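Local coordinates for 3-dehydroshikimate dehydratase (Bacillus anthracis, PDB 3DX5), which catalyses the manganese-dependent dehydration of 3-dehydroshikimate to 3,4-dihydroxybenzoate, a building block of the siderophore petrobactin, at residues D69-S74 with I101-G106; L75-E80 with V122-M127. All blocks are in the same frame, centred on the assembly; numbering follows the deposited sequence. Where two conformers were deposited one is given.

In the fold
Both contacts lie in one TIM barrel of the xylose isomerase-like family, on the same side of its centre. Along the chain the segments alternate: 69-74 and 75-80 follow each other, then come 101-106 and 122-127. Residues 69-80 run from the end of strand 64-68 into helix 79-96. Contact 1 joins the start of this run to strand 100-103 beside the bound product. Contact 2 joins its end to helix 115-134 at the surface. The two centres are about 10 Å apart. NH1 of Arg-124 links them by a probable hydrogen bond to the backbone O of Ile-73. One loop thus passes from the substrate pocket to the outer helices.

Contact 1. Residues D69-S74 with I101-G106; sequences DYLDIS and IRTFAG. With DHB (3,4-dihydroxybenzoic acid), chain D.
Asp-69 and Arg-102 pair where parallel strands 64-68 and 100-103 of a TIM barrel reach the substrate pocket. The backbone N of Asp-69 donates to O of Arg-102 (3.0 Å), carrying the strand pairing into the loop. The side chain of Arg-102 then turns back on the same residue. Its chain is bent at chi2 (-70°) and chi3 (-51°), and NE and NH1 both donate to O of Asp-69. The NE bond is 3.1 Å long and lies in the carbonyl plane. This side-on grip fixes the rotation of the guanidinium.

NH1 and NH2 also reach the product, 3,4-dihydroxybenzoic acid. NH2 of Arg-102 donates to its carboxylate O2 at 2.8 Å, and NH1 adds a weak bond. NH2 also forms a salt bridge with Glu-142, a manganese ligand. OH of Tyr-70 donates to the other carboxylate oxygen, O1, at 2.5 Å. Tyr-70 and Arg-102 both bind the substrate.

Ring contacts lie beside these polar ones. The rings of Tyr-70 and Phe-104 lie side by side and meet rim to rim, with CE1 of Tyr-70 3.5 Å from CE2 of Phe-104. Their planes are 26° apart. CE2 of Phe-104 also sits over the centre of the Arg-102 guanidinium. The cation-pi contact between Arg-102 and Tyr-70 is long and at most weak.

Farther from the ligand, N of Leu-71 donates to OG1 of Thr-103 (2.9 Å). That hydroxyl donates in turn to a water, which gives its own hydrogens to O of Leu-71 and O of Phe-104, each at 2.8 Å.

Contact 2. Residues L75-E80 with V122-M127; sequences LSADFE and VNRIRM
Arg-124 lays its side chain over one face of the Phe-79 ring, and these two residues bury most of the surface. The two side chains slide past each other in opposite directions. CG of Phe-79 is anti to its backbone N (chi1 -165°), which turns the ring toward helix 115-134. The Arg-124 chain is extended from CG to NE. Its CG stands over the face near CE1 and CZ, 4.3 Å from the ring centroid, as a CH-pi contact. The guanidinium reaches back toward CD1 and CB of Phe-79, stacked on the ring with centres 4.6 Å apart. The planes are 26° apart, and CD1 of Phe-79 lies under the guanidinium, offset toward its rim.

Phe-79 is in the first turn of helix 79-96, with Asp-78 at the N-cap, and Arg-124 projects from helix 115-134. The contact therefore packs two outer helices of the TIM barrel together near the surface. No hydrogen bond joins the two segments. The polar end of Arg-124 is held by other groups: NE forms a salt bridge with Glu-120 one turn earlier, and NH1 probably donates to O of Ile-73.

Met-127, modelled as selenomethionine, approaches Phe-79 from the edge. Its chain bends at chi3 (63°), and CE comes to 3.5 Å from CE2 of Phe-79, near the ring plane. SE is 5.1 Å from the ring centroid in an oblique Met-aromatic contact. At the guanidinium end, CB of Ala-77 faces the edge of the group, 4.4 Å from NH1 of Arg-124, while CA of Leu-75 lies 4.2 Å from that same NH1.

Contact 1. Residues D69-S74 with I101-G106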
ATOM      1  N   ASP A  69      -4.538  -0.204 -13.117  1.00 11.30           N
ATOM      2  CA  ASP A  69      -3.113  -0.288 -12.959  1.00 12.50           C
ATOM      3  C   ASP A  69      -2.468   1.045 -13.307  1.00 12.78           C
ATOM      4  O   ASP A  69      -3.118   2.087 -13.183  1.00 12.90           O
ATOM      5  CB  ASP A  69      -2.573  -1.465 -13.786  1.00 12.52           C
ATOM      6  CG  ASP A  69      -1.343  -2.121 -13.124  1.00 17.98           C
ATOM      7  OD1 ASP A  69      -1.353  -3.362 -12.943  1.00 21.55           O
ATOM      8  OD2 ASP A  69      -0.362  -1.398 -12.784  1.00 18.23           O
ATOM      9  N   TYR A  70      -1.200   1.014 -13.711  1.00 12.37           N
ATOM     10  CA  TYR A  70      -0.364   2.210 -13.863  1.00 14.32           C
ATOM     11  C   TYR A  70       0.613   1.839 -14.955  1.00 14.80           C
ATOM     12  O   TYR A  70       1.402   0.918 -14.782  1.00 14.78           O
ATOM     13  CB  TYR A  70       0.425   2.514 -12.544  1.00 14.52           C
ATOM     14  CG  TYR A  70      -0.452   2.466 -11.284  1.00 17.28           C
ATOM     15  CD1 TYR A  70      -1.086   3.630 -10.800  1.00 18.53           C
ATOM     16  CD2 TYR A  70      -0.683   1.245 -10.597  1.00 16.26           C
ATOM     17  CE1 TYR A  70      -1.926   3.579  -9.664  1.00 15.56           C
ATOM     18  CE2 TYR A  70      -1.540   1.191  -9.504  1.00 15.60           C
ATOM     19  CZ  TYR A  70      -2.149   2.357  -9.037  1.00 15.44           C
ATOM     20  OH  TYR A  70      -2.982   2.302  -7.923  1.00 14.96           O
ATOM     21  N   LEU A  71       0.549   2.495 -16.099  1.00 14.90           N
ATOM     22  CA  LEU A  71       1.522   2.191 -17.150  1.00 15.37           C
ATOM     23  C   LEU A  71       2.489   3.353 -17.294  1.00 15.86           C
ATOM     24  O   LEU A  71       2.077   4.472 -17.505  1.00 15.83           O
ATOM     25  CB  LEU A  71       0.825   1.891 -18.471  1.00 14.86           C
ATOM     26  CG  LEU A  71      -0.150   0.715 -18.405  1.00 15.92           C
ATOM     27  CD1 LEU A  71      -1.020   0.669 -19.679  1.00 14.21           C
ATOM     28  CD2 LEU A  71       0.653  -0.608 -18.185  1.00 15.00           C
ATOM     29  N   ASP A  72       3.772   3.074 -17.170  1.00 16.73           N
ATOM     30  CA  ASP A  72       4.756   4.112 -17.252  1.00 18.28           C
ATOM     31  C   ASP A  72       5.098   4.404 -18.713  1.00 18.03           C
ATOM     32  O   ASP A  72       5.796   3.632 -19.379  1.00 17.32           O
ATOM     33  CB  ASP A  72       6.005   3.731 -16.458  1.00 18.69           C
ATOM     34  CG  ASP A  72       7.015   4.874 -16.392  1.00 23.49           C
ATOM     35  OD1 ASP A  72       6.690   6.019 -16.803  1.00 24.72           O
ATOM     36  OD2 ASP A  72       8.149   4.627 -15.942  1.00 30.67           O
ATOM     37  N   ILE A  73       4.599   5.520 -19.216  1.00 19.07           N
ATOM     38  CA  ILE A  73       4.974   5.912 -20.563  1.00 21.33           C
ATOM     39  C   ILE A  73       5.746   7.259 -20.590  1.00 21.60           C
ATOM     40  O   ILE A  73       5.892   7.876 -21.627  1.00 21.92           O
ATOM     41  CB  ILE A  73       3.789   5.695 -21.636  1.00 22.24           C
ATOM     42  CG1 ILE A  73       2.424   6.067 -21.141  1.00 21.73           C
ATOM     43  CG2 ILE A  73       3.502   4.226 -21.818  1.00 23.83           C
ATOM     44  CD1 ILE A  73       2.350   7.410 -20.717  1.00 26.95           C
ATOM     45  N   SER A  74       6.242   7.688 -19.430  1.00 22.15           N
ATOM     46  CA  SER A  74       7.148   8.833 -19.332  1.00 23.96           C
ATOM     47  C   SER A  74       8.449   8.599 -20.127  1.00 25.41           C
ATOM     48  O   SER A  74       8.776   7.469 -20.494  1.00 25.43           O
ATOM     49  CB  SER A  74       7.487   9.125 -17.873  1.00 23.13           C
ATOM     50  OG  SER A  74       8.482   8.220 -17.385  1.00 25.41           O
ATOM     51  N   ILE A 101      -8.695  -1.700 -19.068  0.60 12.50           N
ATOM     52  CA  ILE A 101      -7.512  -1.420 -18.266  0.60 12.19           C
ATOM     53  C   ILE A 101      -7.445   0.088 -17.951  0.60 12.98           C
ATOM     54  O   ILE A 101      -7.410   0.931 -18.864  0.60 13.14           O
ATOM     55  CB  ILE A 101      -6.193  -1.779 -19.013  0.60 12.07           C
ATOM     56  CG1 ILE A 101      -6.154  -3.259 -19.414  0.60 14.09           C
ATOM     57  CG2 ILE A 101      -4.964  -1.413 -18.159  0.60 10.48           C
ATOM     58  CD1 ILE A 101      -6.413  -4.286 -18.247  0.60 12.77           C
ATOM     59  N   ARG A 102      -7.382   0.423 -16.668  1.00 12.51           N
ATOM     60  CA  ARG A 102      -7.297   1.810 -16.258  1.00 12.33           C
ATOM     61  C   ARG A 102      -5.820   2.209 -16.144  1.00 12.38           C
ATOM     62  O   ARG A 102      -5.008   1.493 -15.551  1.00 12.21           O
ATOM     63  CB  ARG A 102      -8.004   1.966 -14.892  1.00 13.23           C
ATOM     64  CG  ARG A 102      -8.105   3.410 -14.303  1.00 12.11           C
ATOM     65  CD  ARG A 102      -6.760   4.058 -13.803  1.00 11.58           C
ATOM     66  NE  ARG A 102      -5.922   3.285 -12.872  1.00 14.22           N
ATOM     67  CZ  ARG A 102      -6.083   3.281 -11.551  1.00 14.41           C
ATOM     68  NH1 ARG A 102      -5.252   2.562 -10.781  1.00 12.82           N
ATOM     69  NH2 ARG A 102      -7.084   3.992 -11.006  1.00 10.03           N
ATOM     70  N   THR A 103      -5.473   3.352 -16.710  1.00 12.07           N
ATOM     71  CA  THR A 103      -4.144   3.918 -16.498  1.00 12.74           C
ATOM     72  C   THR A 103      -4.239   5.426 -16.356  1.00 12.46           C
ATOM     73  O   THR A 103      -5.329   6.000 -16.491  1.00 11.66           O
ATOM     74  CB  THR A 103      -3.122   3.484 -17.595  1.00 12.64           C
ATOM     75  OG1 THR A 103      -1.802   3.855 -17.181  1.00 15.60           O
ATOM     76  CG2 THR A 103      -3.403   4.155 -18.964  1.00 14.81           C
ATOM     77  N   PHE A 104      -3.119   6.050 -16.015  1.00 14.01           N
ATOM     78  CA  PHE A 104      -3.031   7.505 -15.838  1.00 14.79           C
ATOM     79  C   PHE A 104      -2.208   8.078 -16.967  1.00 15.60           C
ATOM     80  O   PHE A 104      -1.304   7.405 -17.471  1.00 17.26           O
ATOM     81  CB  PHE A 104      -2.396   7.850 -14.484  1.00 14.75           C
ATOM     82  CG  PHE A 104      -3.266   7.458 -13.318  1.00 17.81           C
ATOM     83  CD1 PHE A 104      -4.393   8.207 -12.992  1.00 19.25           C
ATOM     84  CD2 PHE A 104      -2.990   6.312 -12.580  1.00 20.76           C
ATOM     85  CE1 PHE A 104      -5.221   7.835 -11.948  1.00 20.54           C
ATOM     86  CE2 PHE A 104      -3.811   5.948 -11.509  1.00 21.30           C
ATOM     87  CZ  PHE A 104      -4.917   6.695 -11.206  1.00 19.83           C
ATOM     88  N   ALA A 105      -2.498   9.304 -17.374  1.00 15.36           N
ATOM     89  CA  ALA A 105      -1.784   9.907 -18.487  1.00 16.23           C
ATOM     90  C   ALA A 105      -0.715  10.836 -17.939  1.00 16.59           C
ATOM     91  O   ALA A 105      -0.928  12.040 -17.797  1.00 16.96           O
ATOM     92  CB  ALA A 105      -2.745  10.668 -19.393  1.00 15.74           C
ATOM     93  N   GLY A 106       0.434  10.265 -17.623  1.00 17.41           N
ATOM     94  CA  GLY A 106       1.560  11.046 -17.129  1.00 18.12           C
ATOM     95  C   GLY A 106       1.555  11.232 -15.628  1.00 18.44           C
ATOM     96  O   GLY A 106       0.611  10.842 -14.953  1.00 17.49           O
TER
HETATM   97  C1  DHB D 289      -5.709   6.253  -7.147  1.00 18.25           C
HETATM   98  C2  DHB D 289      -6.928   6.688  -7.658  1.00 18.29           C
HETATM   99  C3  DHB D 289      -7.481   7.901  -7.237  1.00 18.33           C
HETATM  100  O3  DHB D 289      -8.673   8.398  -7.697  1.00 15.67           O
HETATM  101  C4  DHB D 289      -6.732   8.712  -6.273  1.00 20.66           C
HETATM  102  O4  DHB D 289      -7.294   9.882  -5.896  1.00 20.45           O
HETATM  103  C5  DHB D 289      -5.499   8.281  -5.791  1.00 19.34           C
HETATM  104  C6  DHB D 289      -5.002   7.042  -6.236  1.00 20.09           C
HETATM  105  C   DHB D 289      -5.150   4.919  -7.612  1.00 18.97           C
HETATM  106  O1  DHB D 289      -4.058   4.474  -7.245  1.00 18.58           O
HETATM  107  O2  DHB D 289      -5.869   4.163  -8.439  1.00 18.36           O
HETATM  108  O   HOH W   1      -0.114   5.412 -18.951  1.00 21.87           O
HETATM  109  O   HOH W   2       0.027   5.412 -15.067  1.00 26.16           O

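Contact 2. Residues L75-E80 with V122-M127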
ATOM      1  N   LEU A  75       9.189   9.674 -20.393  1.00 27.21           N
ATOM      2  CA  LEU A  75      10.477   9.591 -21.119  1.00 28.33           C
ATOM      3  C   LEU A  75      11.546   8.802 -20.357  1.00 29.61           C
ATOM      4  O   LEU A  75      12.352   8.096 -20.951  1.00 30.63           O
ATOM      5  CB  LEU A  75      10.999  10.999 -21.422  1.00 28.26           C
ATOM      6  CG  LEU A  75      10.122  11.953 -22.230  1.00 27.69           C
ATOM      7  CD1 LEU A  75      10.922  13.183 -22.624  1.00 26.36           C
ATOM      8  CD2 LEU A  75       9.605  11.261 -23.470  1.00 29.12           C
ATOM      9  N   SER A  76      11.562   8.944 -19.038  1.00 30.89           N
ATOM     10  CA  SER A  76      12.455   8.172 -18.169  1.00 32.16           C
ATOM     11  C   SER A  76      12.161   6.651 -18.151  1.00 31.89           C
ATOM     12  O   SER A  76      13.005   5.882 -17.705  1.00 31.98           O
ATOM     13  CB  SER A  76      12.386   8.725 -16.734  1.00 32.49           C
ATOM     14  OG  SER A  76      11.040   9.073 -16.407  1.00 35.45           O
ATOM     15  N   ALA A  77      10.977   6.240 -18.636  1.00 31.55           N
ATOM     16  CA  ALA A  77      10.499   4.839 -18.578  1.00 30.56           C
ATOM     17  C   ALA A  77      11.265   3.916 -19.508  1.00 29.86           C
ATOM     18  O   ALA A  77      11.633   4.304 -20.611  1.00 29.31           O
ATOM     19  CB  ALA A  77       9.009   4.763 -18.941  1.00 30.52           C
ATOM     20  N   ASP A  78      11.469   2.680 -19.073  1.00 28.98           N
ATOM     21  CA  ASP A  78      11.866   1.636 -20.001  1.00 28.66           C
ATOM     22  C   ASP A  78      10.605   1.164 -20.734  1.00 28.02           C
ATOM     23  O   ASP A  78       9.807   0.372 -20.202  1.00 26.51           O
ATOM     24  CB  ASP A  78      12.542   0.473 -19.274  1.00 29.15           C
ATOM     25  CG  ASP A  78      12.994  -0.626 -20.228  1.00 30.86           C
ATOM     26  OD1 ASP A  78      12.749  -0.558 -21.471  1.00 31.93           O
ATOM     27  OD2 ASP A  78      13.633  -1.566 -19.722  1.00 35.62           O
ATOM     28  N   PHE A  79      10.435   1.655 -21.958  1.00 27.59           N
ATOM     29  CA  PHE A  79       9.187   1.456 -22.675  1.00 27.29           C
ATOM     30  C   PHE A  79       8.921   0.007 -23.090  1.00 26.78           C
ATOM     31  O   PHE A  79       7.765  -0.429 -23.093  1.00 25.89           O
ATOM     32  CB  PHE A  79       9.044   2.420 -23.860  1.00 27.61           C
ATOM     33  CG  PHE A  79       7.648   2.490 -24.394  1.00 28.52           C
ATOM     34  CD1 PHE A  79       6.628   3.026 -23.614  1.00 29.25           C
ATOM     35  CD2 PHE A  79       7.345   1.993 -25.660  1.00 30.13           C
ATOM     36  CE1 PHE A  79       5.325   3.075 -24.079  1.00 31.34           C
ATOM     37  CE2 PHE A  79       6.031   2.046 -26.152  1.00 31.63           C
ATOM     38  CZ  PHE A  79       5.018   2.590 -25.352  1.00 32.38           C
ATOM     39  N   GLU A  80       9.977  -0.728 -23.435  1.00 26.43           N
ATOM     40  CA  GLU A  80       9.871  -2.170 -23.697  1.00 27.04           C
ATOM     41  C   GLU A  80       9.351  -2.936 -22.470  1.00 26.16           C
ATOM     42  O   GLU A  80       8.613  -3.914 -22.614  1.00 26.12           O
ATOM     43  CB  GLU A  80      11.217  -2.767 -24.123  1.00 27.75           C
ATOM     44  CG  GLU A  80      11.604  -2.446 -25.564  1.00 32.21           C
ATOM     45  CD  GLU A  80      12.653  -3.406 -26.105  1.00 39.80           C
ATOM     46  OE1 GLU A  80      13.324  -4.091 -25.279  1.00 42.31           O
ATOM     47  OE2 GLU A  80      12.810  -3.477 -27.357  1.00 42.93           O
ATOM     48  N   VAL A 122       1.470  11.517 -26.256  1.00 11.33           N
ATOM     49  CA  VAL A 122       0.360  11.178 -27.168  1.00 11.83           C
ATOM     50  C   VAL A 122       0.719   9.965 -28.042  1.00 12.68           C
ATOM     51  O   VAL A 122      -0.069   9.013 -28.169  1.00 12.85           O
ATOM     52  CB  VAL A 122      -0.015  12.409 -28.068  1.00 11.81           C
ATOM     53  CG1 VAL A 122      -0.859  11.999 -29.312  1.00 11.09           C
ATOM     54  CG2 VAL A 122      -0.742  13.457 -27.257  1.00 10.92           C
ATOM     55  N   ASN A 123       1.912   9.990 -28.637  1.00 12.99           N
ATOM     56  CA  ASN A 123       2.377   8.864 -29.443  1.00 13.70           C
ATOM     57  C   ASN A 123       2.434   7.535 -28.671  1.00 13.60           C
ATOM     58  O   ASN A 123       2.086   6.494 -29.222  1.00 13.56           O
ATOM     59  CB  ASN A 123       3.727   9.174 -30.105  1.00 13.29           C
ATOM     60  CG  ASN A 123       3.627  10.327 -31.117  1.00 17.23           C
ATOM     61  OD1 ASN A 123       2.520  10.700 -31.584  1.00 17.31           O
ATOM     62  ND2 ASN A 123       4.781  10.919 -31.441  1.00 18.29           N
ATOM     63  N   ARG A 124       2.869   7.581 -27.418  1.00 12.65           N
ATOM     64  CA  ARG A 124       2.935   6.375 -26.581  1.00 13.21           C
ATOM     65  C   ARG A 124       1.585   5.838 -26.149  1.00 12.49           C
ATOM     66  O   ARG A 124       1.368   4.615 -26.187  1.00 12.77           O
ATOM     67  CB  ARG A 124       3.831   6.601 -25.373  1.00 13.39           C
ATOM     68  CG  ARG A 124       5.291   6.565 -25.815  1.00 16.92           C
ATOM     69  CD  ARG A 124       6.212   7.003 -24.731  1.00 25.19           C
ATOM     70  NE  ARG A 124       7.600   6.744 -25.137  1.00 28.48           N
ATOM     71  CZ  ARG A 124       8.590   6.472 -24.293  1.00 28.08           C
ATOM     72  NH1 ARG A 124       8.372   6.465 -22.985  1.00 26.40           N
ATOM     73  NH2 ARG A 124       9.802   6.219 -24.767  1.00 27.85           N
ATOM     74  N   ILE A 125       0.670   6.726 -25.770  1.00 11.74           N
ATOM     75  CA  ILE A 125      -0.708   6.303 -25.484  1.00 11.19           C
ATOM     76  C   ILE A 125      -1.307   5.628 -26.732  1.00 11.30           C
ATOM     77  O   ILE A 125      -2.006   4.616 -26.626  1.00 11.14           O
ATOM     78  CB  ILE A 125      -1.577   7.480 -25.028  1.00 11.39           C
ATOM     79  CG1 ILE A 125      -1.075   8.024 -23.681  1.00 11.87           C
ATOM     80  CG2 ILE A 125      -3.075   7.077 -24.873  1.00  8.86           C
ATOM     81  CD1 ILE A 125      -1.576   9.464 -23.430  1.00 13.12           C
ATOM     82  N   ARG A 126      -1.020   6.186 -27.913  1.00 11.66           N
ATOM     83  CA  ARG A 126      -1.550   5.632 -29.162  1.00 12.03           C
ATOM     84  C   ARG A 126      -1.045   4.203 -29.355  1.00 12.25           C
ATOM     85  O   ARG A 126      -1.830   3.297 -29.705  1.00 12.91           O
ATOM     86  CB  ARG A 126      -1.183   6.481 -30.401  1.00 11.79           C
ATOM     87  CG  ARG A 126      -1.942   6.024 -31.660  1.00 11.96           C
ATOM     88  CD  ARG A 126      -1.542   6.832 -32.914  1.00 14.64           C
ATOM     89  NE  ARG A 126      -1.997   8.212 -32.753  1.00 14.25           N
ATOM     90  CZ  ARG A 126      -1.203   9.264 -32.627  1.00 12.21           C
ATOM     91  NH1 ARG A 126       0.123   9.130 -32.656  1.00 11.36           N
ATOM     92  NH2 ARG A 126      -1.750  10.455 -32.461  1.00 10.79           N
HETATM   93  N   MSE A 127       0.248   4.011 -29.107  1.00 12.12           N
HETATM   94  CA  MSE A 127       0.895   2.681 -29.200  1.00 13.44           C
HETATM   95  C   MSE A 127       0.278   1.676 -28.247  1.00 12.97           C
HETATM   96  O   MSE A 127       0.046   0.540 -28.623  1.00 13.89           O
HETATM   97  CB  MSE A 127       2.403   2.770 -28.928  1.00 12.72           C
HETATM   98  CG  MSE A 127       3.138   3.498 -30.042  1.00 18.04           C
HETATM   99 SE   MSE A 127       5.042   3.768 -29.643  0.60 20.68          SE
HETATM  100  CE  MSE A 127       5.494   1.869 -29.573  1.00 22.69           C
TER